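Long-range contacts in putative MAR1 (Leishmania donovani, PDB 1X9G), which is of unknown function but belongs to the isochorismatase superfamily and is possibly a hydrolase: residues 25-30 against 63-68; 137-142 against 164-169. All coordinates share one frame; numbering follows the deposited sequence.

Contact 1. Residues 25-30 against 63-68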
loop_
_atom_site.group_PDB
_atom_site.type_symbol
_atom_site.label_atom_id
_atom_site.label_comp_id
_atom_site.label_asym_id
_atom_site.label_seq_id
_atom_site.Cartn_x
_atom_site.Cartn_y
_atom_site.Cartn_z
ATOM N N CYS A 25 -6.682 22.958 -12.025
ATOM C CA CYS A 25 -5.336 22.974 -12.556
ATOM C C CYS A 25 -4.436 23.746 -11.600
ATOM O O CYS A 25 -4.485 24.990 -11.537
ATOM C CB CYS A 25 -5.325 23.587 -13.950
ATOM S SG CYS A 25 -3.647 23.803 -14.586
ATOM N N VAL A 26 -3.625 23.014 -10.831
ATOM C CA VAL A 26 -3.036 23.649 -9.652
ATOM C C VAL A 26 -1.569 24.078 -9.757
ATOM O O VAL A 26 -0.714 23.251 -9.948
ATOM C CB VAL A 26 -3.487 23.022 -8.261
ATOM C CG1 VAL A 26 -4.125 21.703 -8.405
ATOM C CG2 VAL A 26 -2.389 23.054 -7.196
ATOM N N ASP A 27 -1.344 25.404 -9.699
ATOM C CA ASP A 27 -0.006 26.042 -9.597
ATOM C C ASP A 27 1.069 25.701 -10.653
ATOM O O ASP A 27 2.267 25.765 -10.388
ATOM C CB ASP A 27 0.549 25.901 -8.178
ATOM C CG ASP A 27 -0.396 26.447 -7.119
ATOM O OD1 ASP A 27 -0.078 26.247 -5.910
ATOM O OD2 ASP A 27 -1.431 27.082 -7.465
ATOM N N LEU A 28 0.650 25.395 -11.873
ATOM C CA LEU A 28 1.611 25.133 -12.944
ATOM C C LEU A 28 2.302 26.432 -13.495
ATOM O O LEU A 28 2.057 26.899 -14.606
ATOM C CB LEU A 28 0.943 24.262 -14.026
ATOM C CG LEU A 28 0.579 22.820 -13.610
ATOM C CD1 LEU A 28 -0.248 22.104 -14.665
ATOM C CD2 LEU A 28 1.801 21.946 -13.188
ATOM N N GLN A 29 3.196 27.002 -12.701
ATOM C CA GLN A 29 3.752 28.332 -12.968
ATOM C C GLN A 29 5.251 28.282 -13.281
ATOM O O GLN A 29 5.901 27.232 -13.142
ATOM C CB GLN A 29 3.472 29.253 -11.771
ATOM C CG GLN A 29 2.153 28.914 -11.125
ATOM C CD GLN A 29 1.847 29.697 -9.902
ATOM O OE1 GLN A 29 1.030 29.277 -9.083
ATOM N NE2 GLN A 29 2.474 30.866 -9.764
ATOM N N GLU A 30 5.793 29.443 -13.657
ATOM C CA GLU A 30 7.104 29.544 -14.268
ATOM C C GLU A 30 8.258 29.191 -13.338
ATOM O O GLU A 30 9.196 28.530 -13.764
ATOM C CB GLU A 30 7.276 30.924 -14.930
ATOM C CG GLU A 30 8.569 31.119 -15.768
ATOM C CD GLU A 30 8.728 30.094 -16.903
ATOM O OE1 GLU A 30 8.703 28.855 -16.639
ATOM O OE2 GLU A 30 8.888 30.547 -18.063
ATOM N N ILE A 63 -10.646 25.169 -13.804
ATOM C CA ILE A 63 -10.196 26.133 -12.804
ATOM C C ILE A 63 -8.653 26.137 -12.707
ATOM O O ILE A 63 -8.022 25.090 -12.622
ATOM C CB ILE A 63 -10.904 25.873 -11.426
ATOM C CG1 ILE A 63 -12.430 25.866 -11.591
ATOM C CG2 ILE A 63 -10.453 26.856 -10.319
ATOM C CD1 ILE A 63 -13.182 25.444 -10.330
ATOM N N VAL A 64 -8.054 27.315 -12.752
ATOM C CA VAL A 64 -6.614 27.472 -12.718
ATOM C C VAL A 64 -6.391 28.314 -11.488
ATOM O O VAL A 64 -6.999 29.370 -11.345
ATOM C CB VAL A 64 -6.118 28.271 -13.952
ATOM C CG1 VAL A 64 -4.633 28.542 -13.900
ATOM C CG2 VAL A 64 -6.512 27.557 -15.268
ATOM N N THR A 65 -5.554 27.835 -10.574
ATOM C CA THR A 65 -5.069 28.702 -9.496
ATOM C C THR A 65 -3.613 29.041 -9.805
ATOM O O THR A 65 -2.852 28.176 -10.284
ATOM C CB THR A 65 -5.145 28.032 -8.106
ATOM O OG1 THR A 65 -4.225 26.953 -8.084
ATOM C CG2 THR A 65 -6.502 27.486 -7.825
ATOM N N GLU A 66 -3.232 30.301 -9.560
ATOM C CA GLU A 66 -1.827 30.680 -9.555
ATOM C C GLU A 66 -1.535 31.141 -8.152
ATOM O O GLU A 66 -2.275 31.950 -7.587
ATOM C CB GLU A 66 -1.492 31.833 -10.499
ATOM C CG GLU A 66 -2.342 32.018 -11.742
ATOM C CD GLU A 66 -1.676 32.942 -12.745
ATOM O OE1 GLU A 66 -1.611 34.171 -12.496
ATOM O OE2 GLU A 66 -1.197 32.433 -13.777
ATOM N N HIS A 67 -0.427 30.644 -7.623
ATOM C CA HIS A 67 0.008 30.900 -6.268
ATOM C C HIS A 67 1.077 31.972 -6.286
ATOM O O HIS A 67 2.041 31.860 -7.038
ATOM C CB HIS A 67 0.632 29.623 -5.709
ATOM C CG HIS A 67 0.994 29.720 -4.273
ATOM N ND1 HIS A 67 0.085 29.478 -3.265
ATOM C CD2 HIS A 67 2.159 30.054 -3.670
ATOM C CE1 HIS A 67 0.682 29.634 -2.099
ATOM N NE2 HIS A 67 1.937 29.996 -2.317
ATOM N N TYR A 68 0.907 32.985 -5.434
ATOM C CA TYR A 68 1.731 34.211 -5.417
ATOM C C TYR A 68 2.364 34.526 -6.789
ATOM O O TYR A 68 3.583 34.467 -6.942
ATOM C CB TYR A 68 2.779 34.102 -4.321
ATOM C CG TYR A 68 3.445 35.399 -3.930
ATOM C CD1 TYR A 68 4.826 35.589 -4.143
ATOM C CD2 TYR A 68 2.714 36.435 -3.333
ATOM C CE1 TYR A 68 5.456 36.779 -3.786
ATOM C CE2 TYR A 68 3.341 37.638 -2.979
ATOM C CZ TYR A 68 4.711 37.797 -3.204
ATOM O OH TYR A 68 5.338 38.969 -2.832
#
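Cys25 and Thr65 carry the backbone part of this contact, where strands 21-26 and 60-67 run parallel. Cys25 N donates to Ile63 O at 2.6 Å and Cys25 O receives Thr65 N at 3.2 Å, so the bonds of Cys25 straddle Val64. The ladder's last rung, Asp27 N to Thr65 O at 3.2 Å, is more bent. Small or beta-branched residues suit these inner strands. On one face Cys25 CB lies 4.3 Å from Val64 CG2; on the other Val26 lies beside Thr65, both also touching Cys95.

Side-chain bonds take over where the first strand ends. With chi1 at 67°, Thr65 OG1 stands between its own backbone N and carbonyl carbon and donates to Asp27 OD2 at 2.9 Å, meeting the oxygen on its syn side but 33° out of the carboxylate plane. This hydroxyl helps fix the carboxylate's rotation, while OD1 forms a salt bridge with Lys90. OD1 also lies obliquely by the His67 ring, 3.5 Å from His67 CB.

Gln29 reaches back with an extended chain and sets its amide against the His67 backbone: NE2 donates to His67 O at 2.9 Å, nearly in the amide plane, and OE1 receives His67 N in a bond whose modelled shortness is doubtful. A primary amide suits this place because it can both give and accept.

The whole is the carboxyl-terminal end of the parallel strands of a beta-alpha-beta unit. Asp27, bound to Lys90 and touching Cys120, is consistent with the Asp-Lys-Cys site of isochorismatase-like hydrolases.

Contact 2. Residues 137-142 against 164-169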
loop_
_atom_site.group_PDB
_atom_site.type_symbol
_atom_site.label_atom_id
_atom_site.label_comp_id
_atom_site.label_asym_id
_atom_site.label_seq_id
_atom_site.Cartn_x
_atom_site.Cartn_y
_atom_site.Cartn_z
ATOM N N LEU A 137 -7.574 11.851 -9.147
ATOM C CA LEU A 137 -6.277 12.460 -9.350
ATOM C C LEU A 137 -5.535 11.675 -10.406
ATOM O O LEU A 137 -5.322 10.509 -10.245
ATOM C CB LEU A 137 -5.489 12.477 -8.003
ATOM C CG LEU A 137 -6.093 13.313 -6.860
ATOM C CD1 LEU A 137 -6.171 12.545 -5.620
ATOM C CD2 LEU A 137 -5.277 14.599 -6.648
ATOM N N PRO A 138 -5.164 12.316 -11.523
ATOM C CA PRO A 138 -4.317 11.581 -12.452
ATOM C C PRO A 138 -2.873 11.703 -12.015
ATOM O O PRO A 138 -2.317 12.810 -12.124
ATOM C CB PRO A 138 -4.518 12.341 -13.762
ATOM C CG PRO A 138 -4.724 13.790 -13.303
ATOM C CD PRO A 138 -5.501 13.675 -12.016
ATOM N N LYS A 139 -2.279 10.604 -11.539
ATOM C CA LYS A 139 -0.878 10.582 -11.076
ATOM C C LYS A 139 0.097 11.044 -12.140
ATOM O O LYS A 139 1.189 11.553 -11.863
ATOM C CB LYS A 139 -0.477 9.179 -10.638
ATOM C CG LYS A 139 0.870 9.162 -9.923
ATOM C CD LYS A 139 1.164 7.767 -9.375
ATOM C CE LYS A 139 2.623 7.453 -9.440
ATOM N NZ LYS A 139 2.926 6.603 -8.240
ATOM N N ASP A 140 -0.293 10.699 -13.344
ATOM C CA ASP A 140 0.016 11.304 -14.592
ATOM C C ASP A 140 0.418 12.786 -14.630
ATOM O O ASP A 140 1.404 13.173 -15.273
ATOM C CB ASP A 140 -1.302 11.146 -15.382
ATOM C CG ASP A 140 -1.052 10.568 -16.649
ATOM O OD1 ASP A 140 0.096 10.120 -16.739
ATOM O OD2 ASP A 140 -1.889 10.546 -17.553
ATOM N N GLY A 141 -0.404 13.612 -13.992
ATOM C CA GLY A 141 -0.283 15.052 -14.034
ATOM C C GLY A 141 -0.037 15.588 -12.636
ATOM O O GLY A 141 -0.526 16.667 -12.280
ATOM N N LEU A 142 0.713 14.823 -11.842
ATOM C CA LEU A 142 1.231 15.313 -10.557
ATOM C C LEU A 142 2.759 15.265 -10.522
ATOM O O LEU A 142 3.393 14.486 -11.265
ATOM C CB LEU A 142 0.646 14.560 -9.361
ATOM C CG LEU A 142 -0.861 14.361 -9.153
ATOM C CD1 LEU A 142 -1.120 13.160 -8.203
ATOM C CD2 LEU A 142 -1.640 15.640 -8.730
ATOM N N CYS A 164 -11.480 9.385 -2.342
ATOM C CA CYS A 164 -10.300 9.840 -3.065
ATOM C C CYS A 164 -9.742 8.708 -3.929
ATOM O O CYS A 164 -9.624 7.601 -3.476
ATOM C CB CYS A 164 -9.251 10.336 -2.072
ATOM S SG CYS A 164 -7.841 11.102 -2.823
ATOM N N GLU A 165 -9.431 8.973 -5.197
ATOM C CA GLU A 165 -8.905 7.914 -6.079
ATOM C C GLU A 165 -7.825 8.379 -6.987
ATOM O O GLU A 165 -8.012 9.361 -7.705
ATOM C CB GLU A 165 -9.991 7.286 -6.944
ATOM C CG GLU A 165 -11.231 6.817 -6.173
ATOM C CD GLU A 165 -12.254 6.107 -7.088
ATOM O OE1 GLU A 165 -13.220 5.560 -6.524
ATOM O OE2 GLU A 165 -12.100 6.124 -8.345
ATOM N N ILE A 166 -6.707 7.669 -6.972
ATOM C CA ILE A 166 -5.569 8.011 -7.794
ATOM C C ILE A 166 -5.507 7.032 -8.940
ATOM O O ILE A 166 -5.381 5.817 -8.729
ATOM C CB ILE A 166 -4.241 8.028 -6.971
ATOM C CG1 ILE A 166 -4.354 9.048 -5.828
ATOM C CG2 ILE A 166 -3.005 8.425 -7.841
ATOM C CD1 ILE A 166 -3.239 8.949 -4.893
ATOM N N THR A 167 -5.639 7.542 -10.158
ATOM C CA THR A 167 -5.466 6.676 -11.337
ATOM C C THR A 167 -4.555 7.442 -12.295
ATOM O O THR A 167 -3.482 7.873 -11.901
ATOM C CB THR A 167 -6.817 6.252 -11.995
ATOM O OG1 THR A 167 -7.672 7.411 -12.114
ATOM C CG2 THR A 167 -7.557 5.129 -11.173
ATOM N N THR A 168 -5.000 7.630 -13.535
ATOM C CA THR A 168 -4.268 8.383 -14.524
ATOM C C THR A 168 -5.287 9.017 -15.414
ATOM O O THR A 168 -6.464 8.676 -15.355
ATOM C CB THR A 168 -3.285 7.513 -15.389
ATOM O OG1 THR A 168 -3.989 6.415 -15.971
ATOM C CG2 THR A 168 -2.128 6.955 -14.575
ATOM N N SER A 169 -4.828 9.930 -16.258
ATOM C CA SER A 169 -5.676 10.627 -17.237
ATOM C C SER A 169 -6.325 9.741 -18.287
ATOM O O SER A 169 -7.459 9.998 -18.659
ATOM C CB SER A 169 -4.946 11.833 -17.864
ATOM O OG SER A 169 -3.832 11.456 -18.676
#
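Leu137 and Ile166 point to the same face of the sheet, and their side chains meet at an oblique angle. Leu137 CG is anti to the carbonyl carbon (chi1 -63°), and beyond it the CD1 branch reaches to 3.9 Å from Ile166 CG1 and 3.6 Å from Cys164 SG. The other branch of Ile166, CG2, lies 3.8 Å from Lys139 CB. Branched apolar groups suit this face, since Val125 of helix 117-130 and Met157 of helix 147-158 cover it.

On the opposite face Pro138 CB lies 3.5 Å from Ser169 N, where strand 164-167 gives way to helix 169-176, with Ile172 and Val45 around the proline. A proline is tolerated here because the ladder toward strand 164-167 uses its neighbours: Leu137 N bonds to Glu165 O, Thr167 N to Leu137 O, and Lys139 N to Thr167 O at 3.0 Å, the last from above the carbonyl plane.

Asp140 then turns toward Ser169, the first residue of helix 169-176. Its OD2 receives Ser169 N at 3.3 Å from above the carboxylate plane, and the hydroxyl Ser169 OG as well, in a bond modelled too short for its length to be trusted. Thr168, at the N-cap, bonds through OG1 to Asp149 of the third subunit.

A carboxylate at a helix amino terminus, with Arg48 also bonded to Ser169 OG, would probably be stabilised in its ionised form.

In the fold
Both contacts join neighbouring strands of one six-stranded parallel sheet, each within a beta-alpha-beta unit: contact 1 around helix 39-55, contact 2 around helix 147-158. Both segments of contact 1 precede both of contact 2 in the chain. Their centres are about 17 Å apart, on opposite sides of the chain's centre, and their nearest atoms stay about 6 Å apart without touching. Strand 109-115 separates 21-26 from 134-143 and so links the two pairs. Helix 39-55 reaches both, packing on Leu28 and on Pro138. Contact 1 lies by the probable active site, and both contacts reach subunit interfaces: contact 1 meets the second subunit through His67, and contact 2 touches the third.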